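Melanin biosynthesis protein TyrA, putative (Shewanella oneidensis, PDB 2HAG) probably acts as a heme b-dependent peroxidase of the DyP type, reducing peroxide at the expense of an oxidisable substrate. Local coordinates at residues P173-G178 and S298-S303; P80-P85 and C262-H267; R145-F150 and H188-W193; G62-G67 and Y101-H106; C40-A45 and F306-D311. All coordinates share one frame; numbering follows the deposited sequence.

Interaction 1. Residues P173-G178 and S298-S303; sequences PEFKGG and SFFAPS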
# COMPACT_ATOMS: atom_id res chain seq x y z
N PRO A 173 33.06 3.72 20.47
CA PRO A 173 33.48 2.48 19.84
C PRO A 173 32.50 1.32 20.03
O PRO A 173 32.26 0.58 19.08
CB PRO A 173 34.82 2.19 20.50
CG PRO A 173 35.35 3.52 20.86
CD PRO A 173 34.14 4.31 21.27
N GLU A 174 31.92 1.16 21.22
CA GLU A 174 30.99 0.05 21.41
C GLU A 174 29.85 0.10 20.41
O GLU A 174 29.32 -0.94 20.02
CB GLU A 174 30.43 -0.01 22.84
CG GLU A 174 29.54 -1.27 23.05
CD GLU A 174 28.91 -1.36 24.43
OE1 GLU A 174 29.32 -0.62 25.34
OE2 GLU A 174 27.99 -2.20 24.58
N PHE A 175 29.47 1.29 19.98
CA PHE A 175 28.31 1.42 19.10
C PHE A 175 28.65 1.88 17.70
O PHE A 175 27.75 2.16 16.90
CB PHE A 175 27.29 2.34 19.75
CG PHE A 175 26.70 1.74 20.97
CD1 PHE A 175 25.68 0.82 20.86
CD2 PHE A 175 27.22 2.03 22.21
CE1 PHE A 175 25.16 0.23 21.98
CE2 PHE A 175 26.70 1.45 23.34
CZ PHE A 175 25.67 0.55 23.23
N LYS A 176 29.94 1.93 17.41
CA LYS A 176 30.40 2.17 16.05
C LYS A 176 29.59 1.27 15.14
O LYS A 176 29.20 0.17 15.53
CB LYS A 176 31.90 1.86 15.93
CG LYS A 176 32.55 2.21 14.58
CD LYS A 176 34.00 1.72 14.53
CE LYS A 176 34.61 1.78 13.15
NZ LYS A 176 35.74 0.80 13.00
N GLY A 177 29.31 1.76 13.94
CA GLY A 177 28.53 1.00 12.97
C GLY A 177 27.06 1.34 13.01
O GLY A 177 26.35 1.09 12.04
N GLY A 178 26.59 1.91 14.12
CA GLY A 178 25.17 2.23 14.30
C GLY A 178 24.81 3.64 13.85
O GLY A 178 25.67 4.40 13.41
N SER A 298 12.41 8.65 18.05
CA SER A 298 13.86 8.50 18.14
C SER A 298 14.26 7.03 18.36
O SER A 298 13.72 6.36 19.26
CB SER A 298 14.42 9.37 19.27
OG SER A 298 15.79 9.10 19.51
N PHE A 299 15.18 6.55 17.53
CA PHE A 299 15.75 5.21 17.67
C PHE A 299 17.25 5.22 17.49
O PHE A 299 17.85 6.20 17.07
CB PHE A 299 15.20 4.25 16.62
CG PHE A 299 13.72 4.31 16.46
CD1 PHE A 299 13.15 5.25 15.63
CD2 PHE A 299 12.91 3.39 17.11
CE1 PHE A 299 11.78 5.29 15.46
CE2 PHE A 299 11.55 3.43 16.95
CZ PHE A 299 10.98 4.38 16.12
N PHE A 300 17.86 4.08 17.81
CA PHE A 300 19.22 3.81 17.40
C PHE A 300 19.15 2.51 16.62
O PHE A 300 18.50 1.56 17.06
CB PHE A 300 20.14 3.66 18.61
CG PHE A 300 21.61 3.66 18.27
CD1 PHE A 300 22.27 4.85 18.04
CD2 PHE A 300 22.31 2.47 18.18
CE1 PHE A 300 23.62 4.86 17.72
CE2 PHE A 300 23.66 2.48 17.86
CZ PHE A 300 24.31 3.68 17.64
N ALA A 301 19.78 2.47 15.45
CA ALA A 301 19.92 1.23 14.69
C ALA A 301 21.32 0.72 14.93
O ALA A 301 22.27 1.20 14.32
CB ALA A 301 19.69 1.46 13.20
N PRO A 302 21.46 -0.22 15.85
CA PRO A 302 22.81 -0.71 16.14
C PRO A 302 23.45 -1.40 14.96
O PRO A 302 22.78 -1.75 14.00
CB PRO A 302 22.59 -1.71 17.29
CG PRO A 302 21.23 -1.38 17.84
CD PRO A 302 20.44 -0.86 16.69
N SER A 303 24.76 -1.56 15.03
CA SER A 303 25.47 -2.40 14.08
C SER A 303 24.94 -3.81 14.26
O SER A 303 24.47 -4.18 15.34
CB SER A 303 26.97 -2.36 14.36
OG SER A 303 27.29 -3.11 15.52
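Phe-300, near the end of strand 291-301, is where 298-303 first meets the loop 173-178. Its CG stands opposite the backbone N (chi1 -168°), which sends the ring toward the loop and brings CZ to 3.7 Å from Gly-178 CA. The same CZ, at the ring's edge, lies 3.8 Å from Phe-175 O and 3.9 Å from Phe-175 CB, with the two phenyl planes turned almost perpendicular (89°). A side chain on Gly-178 would point into this ring. Phe-175 to Gly-178 form a type II beta turn closed by Gly-178 N to Phe-175 O (3.0 Å); Gly-177, third in the turn, has the positive phi that glycine tolerates easily. In the C-terminal half of this DyP-family fold, the turn leads into strand 179-188, the sheet neighbour of strand 291-301. Next comes Ala-301, whose carbonyl passes beside Gly-178 CA. Pro-302 has no N-H to carry the strand pairing further; its CA comes within 4.2 Å of Gly-178 CA while its ring packs on Leu-307. Ser-303 rests CB on Lys-176 O, 3.6 Å away, and its OG serves as N-cap of helix 304-308, accepting from Phe-306 N.

Interaction 2. Residues P80-P85 and C262-H267; sequences PEMLKP and CRTPDH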
# COMPACT_ATOMS: atom_id res chain seq x y z
N PRO A 80 24.16 3.99 23.55
CA PRO A 80 24.81 4.94 22.67
C PRO A 80 24.92 6.28 23.39
O PRO A 80 23.93 6.74 23.97
CB PRO A 80 23.84 5.07 21.50
CG PRO A 80 22.98 3.87 21.57
CD PRO A 80 22.86 3.55 23.03
N GLU A 81 26.10 6.89 23.35
CA GLU A 81 26.37 8.08 24.13
C GLU A 81 25.20 9.05 24.16
O GLU A 81 24.74 9.43 25.23
CB GLU A 81 27.62 8.80 23.61
CG GLU A 81 27.99 10.02 24.43
CD GLU A 81 29.45 10.40 24.29
OE1 GLU A 81 30.13 9.83 23.41
OE2 GLU A 81 29.92 11.26 25.06
N MSE A 82 24.71 9.45 23.00
CA MSE A 82 23.79 10.57 22.93
C MSE A 82 22.34 10.20 22.72
O MSE A 82 21.55 11.06 22.36
CB MSE A 82 24.18 11.48 21.79
CG MSE A 82 25.62 11.88 21.78
SE MSE A 82 25.89 13.15 20.34
CE MSE A 82 25.14 14.82 21.26
N LEU A 83 21.98 8.94 22.95
CA LEU A 83 20.61 8.53 22.71
C LEU A 83 19.64 9.27 23.63
O LEU A 83 19.84 9.32 24.84
CB LEU A 83 20.46 7.01 22.86
CG LEU A 83 19.11 6.47 22.41
CD1 LEU A 83 18.82 6.80 20.95
CD2 LEU A 83 19.05 4.97 22.64
N LYS A 84 18.60 9.85 23.04
CA LYS A 84 17.64 10.71 23.74
C LYS A 84 16.31 10.57 23.04
O LYS A 84 16.26 10.27 21.84
CB LYS A 84 18.00 12.21 23.65
CG LYS A 84 19.42 12.57 24.02
CD LYS A 84 19.70 14.06 23.82
CE LYS A 84 19.67 14.47 22.36
NZ LYS A 84 20.82 15.38 22.01
N PRO A 85 15.23 10.82 23.77
CA PRO A 85 13.91 10.83 23.16
C PRO A 85 13.80 11.76 21.95
O PRO A 85 14.74 12.49 21.64
CB PRO A 85 13.01 11.32 24.29
CG PRO A 85 13.72 10.91 25.53
CD PRO A 85 15.17 11.07 25.22
N CYS A 262 21.89 9.36 11.11
CA CYS A 262 22.94 10.31 11.48
C CYS A 262 23.88 9.84 12.59
O CYS A 262 23.46 9.14 13.51
CB CYS A 262 22.27 11.61 11.91
SG CYS A 262 23.36 13.01 12.00
N ARG A 263 25.15 10.23 12.49
CA ARG A 263 26.15 10.04 13.55
C ARG A 263 25.68 10.52 14.91
O ARG A 263 25.83 9.83 15.90
CB ARG A 263 27.39 10.86 13.26
CG ARG A 263 28.43 10.14 12.52
CD ARG A 263 29.75 10.82 12.73
NE ARG A 263 30.81 10.03 12.16
CZ ARG A 263 32.09 10.16 12.47
NH1 ARG A 263 32.47 11.06 13.36
NH2 ARG A 263 32.99 9.38 11.88
N THR A 264 25.17 11.75 14.93
CA THR A 264 24.64 12.37 16.13
C THR A 264 23.14 12.65 15.97
O THR A 264 22.66 12.89 14.86
CB THR A 264 25.33 13.71 16.42
OG1 THR A 264 24.76 14.29 17.60
CG2 THR A 264 25.11 14.71 15.31
N PRO A 265 22.39 12.64 17.08
CA PRO A 265 20.98 12.92 16.99
C PRO A 265 20.62 14.41 17.06
O PRO A 265 19.44 14.75 17.02
CB PRO A 265 20.42 12.19 18.21
CG PRO A 265 21.48 12.37 19.22
CD PRO A 265 22.79 12.33 18.47
N ASP A 266 21.60 15.30 17.17
CA ASP A 266 21.23 16.72 17.26
C ASP A 266 21.40 17.48 15.93
O ASP A 266 21.03 18.65 15.84
CB ASP A 266 21.92 17.42 18.44
CG ASP A 266 23.42 17.46 18.30
OD1 ASP A 266 23.92 18.27 17.49
OD2 ASP A 266 24.08 16.69 19.03
N HIS A 267 21.92 16.81 14.91
CA HIS A 267 21.91 17.37 13.55
C HIS A 267 20.47 17.48 13.11
O HIS A 267 20.05 18.53 12.64
CB HIS A 267 22.70 16.50 12.57
CG HIS A 267 24.18 16.75 12.60
ND1 HIS A 267 25.02 16.36 11.58
CD2 HIS A 267 24.97 17.38 13.51
CE1 HIS A 267 26.26 16.72 11.87
NE2 HIS A 267 26.25 17.33 13.03
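Met-82 and Pro-265 form the centre of a mainly apolar surface contact, made where a loop of the N-terminal half meets the start of helix 266-276 in the C-terminal half. The residue at 82 is modelled as selenomethionine. It occupies the third position of a type I beta turn, Pro-80 to Leu-83, closed by Leu-83 N to Pro-80 O at 3.1 Å, and the turn presents its side chain to the helix start. Met-82 CB packs 3.7 Å from Pro-265 CD, the two side chains crossing at about a right angle, while Met-82 O lies 3.4 Å from Pro-265 CG. SE passes Thr-264 OG1, and a bend about the CG-SE bond (chi3 79°) turns CE toward Asp-266 OD2. Those two oxygens are joined by a weak hydrogen bond from Thr-264 OG1 to Asp-266 OD2 (2.9 Å). Pro-265 suits its place: a compact, rigid ring, buried between the loop and Tyr-180 of the adjoining strand. Lys-84 comes in from the other end of the loop and lays its aliphatic tail across the proline, Lys-84 CE being 4.2 Å from Pro-265 CG. Lys-84 NZ stops 4.6 Å from Asp-266 OD2, and it has a long, weak ion pair with Glu-269. No hydrogen bond or salt bridge crosses between the segments. Cohesion therefore rests on van der Waals contact around the proline, to which the opposite charges of Lys-84 and Asp-266 are likely to add only a mild, undirected attraction.

Interaction 3. Residues R145-F150 and H188-W193; sequences RDLTGF and HNLSKW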
# COMPACT_ATOMS: atom_id res chain seq x y z
N ARG A 145 10.39 12.06 -6.36
CA ARG A 145 9.69 13.28 -6.00
C ARG A 145 8.82 13.05 -4.78
O ARG A 145 8.33 11.95 -4.54
CB ARG A 145 8.85 13.78 -7.17
CG ARG A 145 9.62 14.68 -8.11
CD ARG A 145 9.05 14.66 -9.53
NE ARG A 145 10.01 15.18 -10.52
CZ ARG A 145 10.33 16.46 -10.65
NH1 ARG A 145 9.80 17.38 -9.85
NH2 ARG A 145 11.19 16.83 -11.57
N ASP A 146 8.63 14.10 -4.00
CA ASP A 146 7.67 14.09 -2.92
C ASP A 146 6.32 14.37 -3.56
O ASP A 146 6.26 14.91 -4.68
CB ASP A 146 8.05 15.13 -1.87
CG ASP A 146 7.05 15.20 -0.73
OD1 ASP A 146 6.42 14.18 -0.37
OD2 ASP A 146 6.91 16.31 -0.18
N LEU A 147 5.24 14.00 -2.87
CA LEU A 147 3.87 14.18 -3.39
C LEU A 147 3.57 15.64 -3.65
O LEU A 147 2.59 16.00 -4.31
CB LEU A 147 2.87 13.62 -2.38
CG LEU A 147 2.99 12.12 -2.17
CD1 LEU A 147 2.05 11.66 -1.06
CD2 LEU A 147 2.68 11.41 -3.48
N THR A 148 4.45 16.47 -3.11
CA THR A 148 4.42 17.88 -3.35
C THR A 148 4.85 18.22 -4.79
O THR A 148 4.59 19.31 -5.29
CB THR A 148 5.33 18.57 -2.33
OG1 THR A 148 4.97 19.95 -2.26
CG2 THR A 148 6.78 18.43 -2.70
N GLY A 149 5.49 17.25 -5.46
CA GLY A 149 5.86 17.40 -6.86
C GLY A 149 7.28 17.90 -7.05
O GLY A 149 7.71 18.17 -8.16
N PHE A 150 8.01 18.02 -5.94
CA PHE A 150 9.38 18.51 -5.96
C PHE A 150 10.29 17.35 -5.64
O PHE A 150 9.92 16.47 -4.86
CB PHE A 150 9.57 19.60 -4.91
CG PHE A 150 9.07 20.95 -5.33
CD1 PHE A 150 7.72 21.21 -5.38
CD2 PHE A 150 9.97 21.96 -5.64
CE1 PHE A 150 7.27 22.47 -5.76
CE2 PHE A 150 9.52 23.21 -6.01
CZ PHE A 150 8.18 23.47 -6.07
N HIS A 188 0.65 15.52 4.32
CA HIS A 188 0.53 16.67 3.45
C HIS A 188 -0.92 17.05 3.26
O HIS A 188 -1.78 16.19 3.10
CB HIS A 188 1.11 16.39 2.08
CG HIS A 188 2.60 16.24 2.07
ND1 HIS A 188 3.30 15.68 3.11
CD2 HIS A 188 3.51 16.56 1.12
CE1 HIS A 188 4.58 15.66 2.81
NE2 HIS A 188 4.74 16.19 1.61
N ASN A 189 -1.17 18.35 3.29
CA ASN A 189 -2.44 18.87 2.87
C ASN A 189 -2.33 19.18 1.37
O ASN A 189 -2.17 20.33 0.96
CB ASN A 189 -2.75 20.11 3.69
CG ASN A 189 -4.11 20.69 3.37
OD1 ASN A 189 -4.75 20.28 2.40
ND2 ASN A 189 -4.55 21.64 4.18
N LEU A 190 -2.42 18.15 0.55
CA LEU A 190 -2.09 18.29 -0.86
C LEU A 190 -3.03 19.21 -1.64
O LEU A 190 -2.57 19.94 -2.51
CB LEU A 190 -2.04 16.92 -1.53
CG LEU A 190 -0.78 16.10 -1.26
CD1 LEU A 190 -0.85 14.76 -1.95
CD2 LEU A 190 0.46 16.83 -1.73
N SER A 191 -4.32 19.20 -1.34
CA SER A 191 -5.22 20.10 -2.06
C SER A 191 -4.87 21.55 -1.78
O SER A 191 -4.96 22.39 -2.68
CB SER A 191 -6.67 19.84 -1.67
OG SER A 191 -6.76 19.77 -0.27
N LYS A 192 -4.46 21.86 -0.56
CA LYS A 192 -4.03 23.21 -0.21
C LYS A 192 -2.75 23.55 -0.95
O LYS A 192 -2.56 24.67 -1.42
CB LYS A 192 -3.78 23.34 1.29
CG LYS A 192 -3.41 24.72 1.75
CD LYS A 192 -3.24 24.76 3.25
CE LYS A 192 -2.79 26.15 3.70
NZ LYS A 192 -2.76 26.30 5.16
N TRP A 193 -1.88 22.56 -1.05
CA TRP A 193 -0.60 22.77 -1.68
C TRP A 193 -0.76 23.03 -3.17
O TRP A 193 -0.21 23.99 -3.72
CB TRP A 193 0.30 21.57 -1.47
CG TRP A 193 1.59 21.72 -2.21
CD1 TRP A 193 1.92 21.15 -3.40
CD2 TRP A 193 2.71 22.51 -1.82
NE1 TRP A 193 3.18 21.53 -3.77
CE2 TRP A 193 3.68 22.37 -2.82
CE3 TRP A 193 2.98 23.34 -0.73
CZ2 TRP A 193 4.91 23.01 -2.76
CZ3 TRP A 193 4.20 23.97 -0.66
CH2 TRP A 193 5.15 23.81 -1.67
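His-188 and Asp-146 make the principal polar link: NE2 donates to OD2 at 2.8 Å with an N-H...O angle of 162°. The carboxylate receives it on the syn lone pair, and OD2 lies in the imidazole plane although the two flat groups stand 82° apart. A chi1 of 178° extends Asp-146 away from its own N toward the histidine. A second, weak hydrogen bond runs from Trp-193 NE1 to Thr-148 O, at 3.0 Å and bent.

Among the nonpolar contacts, Thr-148 lies over one face of the indole in a CH-pi contact, its CB 4.3 Å from the centroid of the five-membered ring. Phe-150 meets the indole's edge in its plane, CE1 to Trp-193 CZ2 at 3.9 Å. Within the turn Asp-146 to Gly-149, Leu-147 CB packs on Leu-190 CD1 at 3.9 Å. A leucine in place of Trp-193 would probably leave Thr-148 O without this donor, and Thr-148 CB and the Phe-150 edge without the indole they pack on.

Residues 188-193 pass from the end of strand 179-188 into the short helix 190-193, weakly capped by Asn-189. Helix 198-205 covers Phe-150 and Trp-193, whose side chain is about 8 Å from that of the axial heme ligand His-225. Leu-256 of strand 253-262 packs on Asp-146 and His-188, and His-116 and Asn-120 of the second subunit pack on Leu-147 and Leu-190.

Interaction 4. Residues G62-G67 and Y101-H106; sequences GFVAIG and YDLFVH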
# COMPACT_ATOMS: atom_id res chain seq x y z
N GLY A 62 17.36 -3.32 4.49
CA GLY A 62 16.54 -2.82 5.58
C GLY A 62 17.31 -2.77 6.87
O GLY A 62 18.50 -3.02 6.88
N PHE A 63 16.64 -2.45 7.97
CA PHE A 63 17.27 -2.50 9.27
C PHE A 63 16.25 -2.55 10.39
O PHE A 63 15.08 -2.27 10.18
CB PHE A 63 18.20 -1.30 9.47
CG PHE A 63 17.50 0.03 9.46
CD1 PHE A 63 16.78 0.47 10.56
CD2 PHE A 63 17.60 0.86 8.35
CE1 PHE A 63 16.16 1.70 10.55
CE2 PHE A 63 16.96 2.09 8.34
CZ PHE A 63 16.25 2.51 9.44
N VAL A 64 16.73 -2.93 11.57
CA VAL A 64 15.96 -2.90 12.79
C VAL A 64 16.57 -1.88 13.72
O VAL A 64 17.79 -1.86 13.92
CB VAL A 64 16.02 -4.21 13.52
CG1 VAL A 64 15.05 -4.21 14.68
CG2 VAL A 64 15.70 -5.32 12.59
N ALA A 65 15.72 -1.05 14.31
CA ALA A 65 16.17 -0.00 15.20
C ALA A 65 15.35 -0.03 16.48
O ALA A 65 14.18 -0.46 16.48
CB ALA A 65 16.03 1.34 14.53
N ILE A 66 15.95 0.47 17.55
CA ILE A 66 15.41 0.35 18.89
C ILE A 66 14.98 1.70 19.46
O ILE A 66 15.74 2.66 19.40
CB ILE A 66 16.45 -0.33 19.77
CG1 ILE A 66 16.52 -1.79 19.35
CG2 ILE A 66 16.10 -0.21 21.23
CD1 ILE A 66 17.89 -2.26 19.12
N GLY A 67 13.77 1.76 20.00
CA GLY A 67 13.21 2.99 20.54
C GLY A 67 14.04 3.52 21.70
O GLY A 67 14.50 2.76 22.55
N TYR A 101 8.13 4.57 19.84
CA TYR A 101 7.78 3.17 19.68
C TYR A 101 8.98 2.34 20.12
O TYR A 101 10.13 2.74 19.89
CB TYR A 101 7.43 2.85 18.23
CG TYR A 101 6.29 3.68 17.65
CD1 TYR A 101 4.97 3.42 17.99
CD2 TYR A 101 6.55 4.70 16.74
CE1 TYR A 101 3.93 4.17 17.46
CE2 TYR A 101 5.52 5.46 16.19
CZ TYR A 101 4.21 5.20 16.56
OH TYR A 101 3.18 5.94 16.02
N ASP A 102 8.72 1.20 20.73
CA ASP A 102 9.79 0.38 21.27
C ASP A 102 10.72 -0.13 20.17
O ASP A 102 11.94 -0.13 20.34
CB ASP A 102 9.22 -0.78 22.09
CG ASP A 102 8.48 -0.32 23.35
OD1 ASP A 102 8.65 0.86 23.77
OD2 ASP A 102 7.74 -1.15 23.91
N LEU A 103 10.14 -0.53 19.04
CA LEU A 103 10.92 -1.12 17.95
C LEU A 103 10.52 -0.67 16.55
O LEU A 103 9.33 -0.53 16.25
CB LEU A 103 10.79 -2.64 17.98
CG LEU A 103 11.70 -3.40 18.92
CD1 LEU A 103 11.33 -4.87 18.85
CD2 LEU A 103 13.17 -3.16 18.57
N PHE A 104 11.52 -0.48 15.69
CA PHE A 104 11.28 -0.01 14.33
C PHE A 104 11.93 -0.95 13.33
O PHE A 104 13.13 -1.23 13.42
CB PHE A 104 11.83 1.41 14.15
CG PHE A 104 11.62 1.98 12.77
CD1 PHE A 104 10.49 1.68 12.03
CD2 PHE A 104 12.54 2.84 12.23
CE1 PHE A 104 10.30 2.21 10.77
CE2 PHE A 104 12.36 3.38 10.96
CZ PHE A 104 11.24 3.07 10.24
N VAL A 105 11.14 -1.44 12.38
CA VAL A 105 11.64 -2.29 11.31
C VAL A 105 11.44 -1.60 9.97
O VAL A 105 10.32 -1.24 9.59
CB VAL A 105 10.92 -3.66 11.30
CG1 VAL A 105 11.33 -4.47 10.10
CG2 VAL A 105 11.22 -4.42 12.58
N HIS A 106 12.54 -1.42 9.25
CA HIS A 106 12.58 -0.60 8.06
C HIS A 106 12.97 -1.48 6.90
O HIS A 106 14.09 -1.96 6.86
CB HIS A 106 13.62 0.50 8.25
CG HIS A 106 13.69 1.48 7.12
ND1 HIS A 106 14.52 1.31 6.04
CD2 HIS A 106 13.06 2.66 6.94
CE1 HIS A 106 14.38 2.34 5.22
NE2 HIS A 106 13.50 3.17 5.75
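Phe-63 and His-106 face each other at one end of an antiparallel strand pair, and the largest bump of the contact is the phenyl ring. Its CG sits between the backbone N and the carbonyl carbon (chi1 63°), which folds the ring across to the partner strand until His-106 CB lies over its centre, 3.6 Å from the centroid. The imidazole runs nearly parallel to the phenyl but slid aside, with little overlap. Toward Phe-104 the phenyl turns its edge, in an offset edge-to-face pair with centroids 6.0 Å apart. Ala-65 follows on the same face; its small methyl, 4.2 Å from Phe-104 CB, leaves a hollow that Phe-299 of the next strand fills. An alanine at Phe-63 would probably strip the cover from His-106 CB and leave the Phe-104 ring without its edge-on neighbour.

The opposite face is aliphatic, with beta-branched Val-64, Ile-66 and Val-105 suited to strands. Ile-66 and Leu-103 lie side by side, CG1 to CD2 at 3.7 Å, and Val-64 CG1 approaches Val-105 CG2 more loosely, at 4.4 Å. Between the faces the backbones pair in register: Ala-65 N to Phe-104 O (2.7 Å) and Phe-104 N to Ala-65 O (2.8 Å) link one hydrogen-bonded pair. Gly-67 N closes on Asp-102 O; a side chain on Gly-67 would collide with Tyr-101 O.

Strand 61-67 thus runs between 103-109 and 291-301, while strand 21-29 flanks 103-109 beyond, Asp-102 and Leu-103 forming a classic bulge opposite Phe-27. Helix 34-54 covers the Val-64 and Leu-103 face.

Interaction 5. Residues C40-A45 and F306-D311; sequences CIANVA and FLMQFD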
# COMPACT_ATOMS: atom_id res chain seq x y z
N CYS A 40 15.87 -12.74 19.67
CA CYS A 40 14.89 -12.77 18.63
C CYS A 40 15.09 -11.59 17.67
O CYS A 40 14.84 -11.68 16.47
CB CYS A 40 13.51 -12.75 19.27
SG CYS A 40 12.27 -12.22 18.19
N ILE A 41 15.58 -10.47 18.21
CA ILE A 41 15.96 -9.35 17.37
C ILE A 41 17.21 -9.68 16.56
O ILE A 41 17.25 -9.43 15.35
CB ILE A 41 16.23 -8.10 18.21
CG1 ILE A 41 14.91 -7.41 18.54
CG2 ILE A 41 17.17 -7.14 17.48
CD1 ILE A 41 15.05 -6.33 19.58
N ALA A 42 18.22 -10.23 17.22
CA ALA A 42 19.46 -10.61 16.55
C ALA A 42 19.16 -11.47 15.35
O ALA A 42 19.79 -11.32 14.30
CB ALA A 42 20.40 -11.34 17.49
N ASN A 43 18.20 -12.39 15.51
CA ASN A 43 17.68 -13.21 14.42
C ASN A 43 17.16 -12.33 13.28
O ASN A 43 17.55 -12.50 12.13
CB ASN A 43 16.53 -14.10 14.90
CG ASN A 43 17.01 -15.30 15.71
OD1 ASN A 43 18.19 -15.44 16.01
ND2 ASN A 43 16.07 -16.16 16.09
N VAL A 44 16.27 -11.41 13.61
CA VAL A 44 15.62 -10.57 12.61
C VAL A 44 16.61 -9.65 11.90
O VAL A 44 16.52 -9.45 10.69
CB VAL A 44 14.48 -9.75 13.22
CG1 VAL A 44 13.97 -8.70 12.24
CG2 VAL A 44 13.34 -10.66 13.64
N ALA A 45 17.55 -9.09 12.64
CA ALA A 45 18.58 -8.27 12.02
C ALA A 45 19.37 -9.09 11.01
O ALA A 45 19.57 -8.68 9.88
CB ALA A 45 19.50 -7.71 13.07
N PHE A 306 26.50 -5.67 17.24
CA PHE A 306 26.04 -5.35 18.58
C PHE A 306 24.85 -6.21 18.93
O PHE A 306 24.79 -6.82 19.99
CB PHE A 306 25.63 -3.89 18.74
CG PHE A 306 25.04 -3.59 20.09
CD1 PHE A 306 25.87 -3.38 21.18
CD2 PHE A 306 23.67 -3.58 20.29
CE1 PHE A 306 25.33 -3.13 22.43
CE2 PHE A 306 23.13 -3.34 21.54
CZ PHE A 306 23.97 -3.11 22.60
N LEU A 307 23.89 -6.25 18.02
CA LEU A 307 22.65 -6.99 18.23
C LEU A 307 22.90 -8.46 18.46
O LEU A 307 22.20 -9.10 19.24
CB LEU A 307 21.75 -6.84 17.01
CG LEU A 307 21.19 -5.43 16.87
CD1 LEU A 307 20.53 -5.26 15.53
CD2 LEU A 307 20.21 -5.16 18.00
N MSE A 308 23.91 -8.99 17.78
CA MSE A 308 24.10 -10.42 17.70
C MSE A 308 24.76 -11.04 18.91
O MSE A 308 24.77 -12.26 19.04
CB MSE A 308 24.90 -10.75 16.47
CG MSE A 308 24.03 -11.09 15.31
SE MSE A 308 25.15 -11.67 13.84
CE MSE A 308 26.53 -12.82 14.80
N GLN A 309 25.29 -10.22 19.80
CA GLN A 309 25.95 -10.74 20.98
C GLN A 309 24.94 -11.23 22.03
O GLN A 309 25.29 -11.37 23.20
CB GLN A 309 26.89 -9.70 21.58
CG GLN A 309 26.21 -8.47 22.15
CD GLN A 309 27.18 -7.35 22.47
OE1 GLN A 309 28.16 -7.54 23.20
NE2 GLN A 309 26.91 -6.16 21.94
N PHE A 310 23.70 -11.49 21.63
CA PHE A 310 22.74 -12.03 22.57
C PHE A 310 21.96 -13.25 22.06
O PHE A 310 21.09 -13.15 21.20
CB PHE A 310 21.75 -10.96 23.04
CG PHE A 310 22.40 -9.67 23.46
CD1 PHE A 310 22.69 -8.70 22.51
CD2 PHE A 310 22.72 -9.41 24.78
CE1 PHE A 310 23.28 -7.50 22.88
CE2 PHE A 310 23.31 -8.21 25.15
CZ PHE A 310 23.59 -7.26 24.20
N ASP A 311 22.38 -14.40 22.57
CA ASP A 311 21.46 -15.45 22.96
C ASP A 311 20.81 -14.88 24.24
O ASP A 311 20.98 -13.70 24.54
CB ASP A 311 22.25 -16.72 23.24
CG ASP A 311 23.72 -16.42 23.54
OD1 ASP A 311 23.99 -15.73 24.55
OD2 ASP A 311 24.59 -16.86 22.76
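Leu-307 with Ile-41, Ala-42 and Ala-45 of helix 34-54 makes the tight half of this contact. The leucine spreads its two methyls over successive turns of that helix: CD2 meets Ile-41 CG2 at 3.7 Å and CD1 meets Ala-45 CB at 3.6 Å. A chi1 of -70° sets its CG beside the backbone N, from where the branch point can serve both partners. Between them Ala-42 points its methyl toward the other backbone, 3.4 Å from Leu-307 O and 3.8 Å from Met-308 CA. Having nothing beyond CB, Ala-42 lets the chains close until its CA is 4.8 Å from Met-308 CA.

The packing thins toward solvent. Met-308, modelled as selenomethionine, touches Ala-42 CB with CG at 4.2 Å before the rest of its side chain leads away. Gln-309 is exposed and turns back on its own segment, NE2 donating to Phe-306 O at 3.0 Å in the carbonyl plane, on a lone pair, where helix 304-308 gives way to the tail. Phe-310 reaches Ala-42 CB only through its carbonyl O, while its ring meets Tyr-75.

The short helix 304-308 and the C-terminal tail therefore lean on helix 34-54 through Ile-41, Ala-42 and Ala-45. That helix contacts helix 112-126 through Cys-40, Asn-43 and Val-44, and Val-44 also rests on Val-64 of strand 61-67, where Leu-307 covers Ile-66.

From the N terminus, interaction 5 opens first, on helix 34-54, and closes last, on the C-terminal tail, so the other four nest inside its loop. Interaction 4 is the shortest-range, pairing strands 61-67 and 103-109. Interaction 2 opens within that loop and crosses it, closing far along the chain at helix 266-276 and so joining the N- and C-terminal halves. Interaction 3 is nested inside interaction 2, on the opposite side of the molecule. Interaction 1 opens inside both loops and crosses both, closing at the end of strand 291-301. Interaction 1 touches interaction 2 through Ser-298 and Lys-84, interaction 4 through Phe-300 and Ile-66, and interaction 5 through Phe-175 and Phe-306.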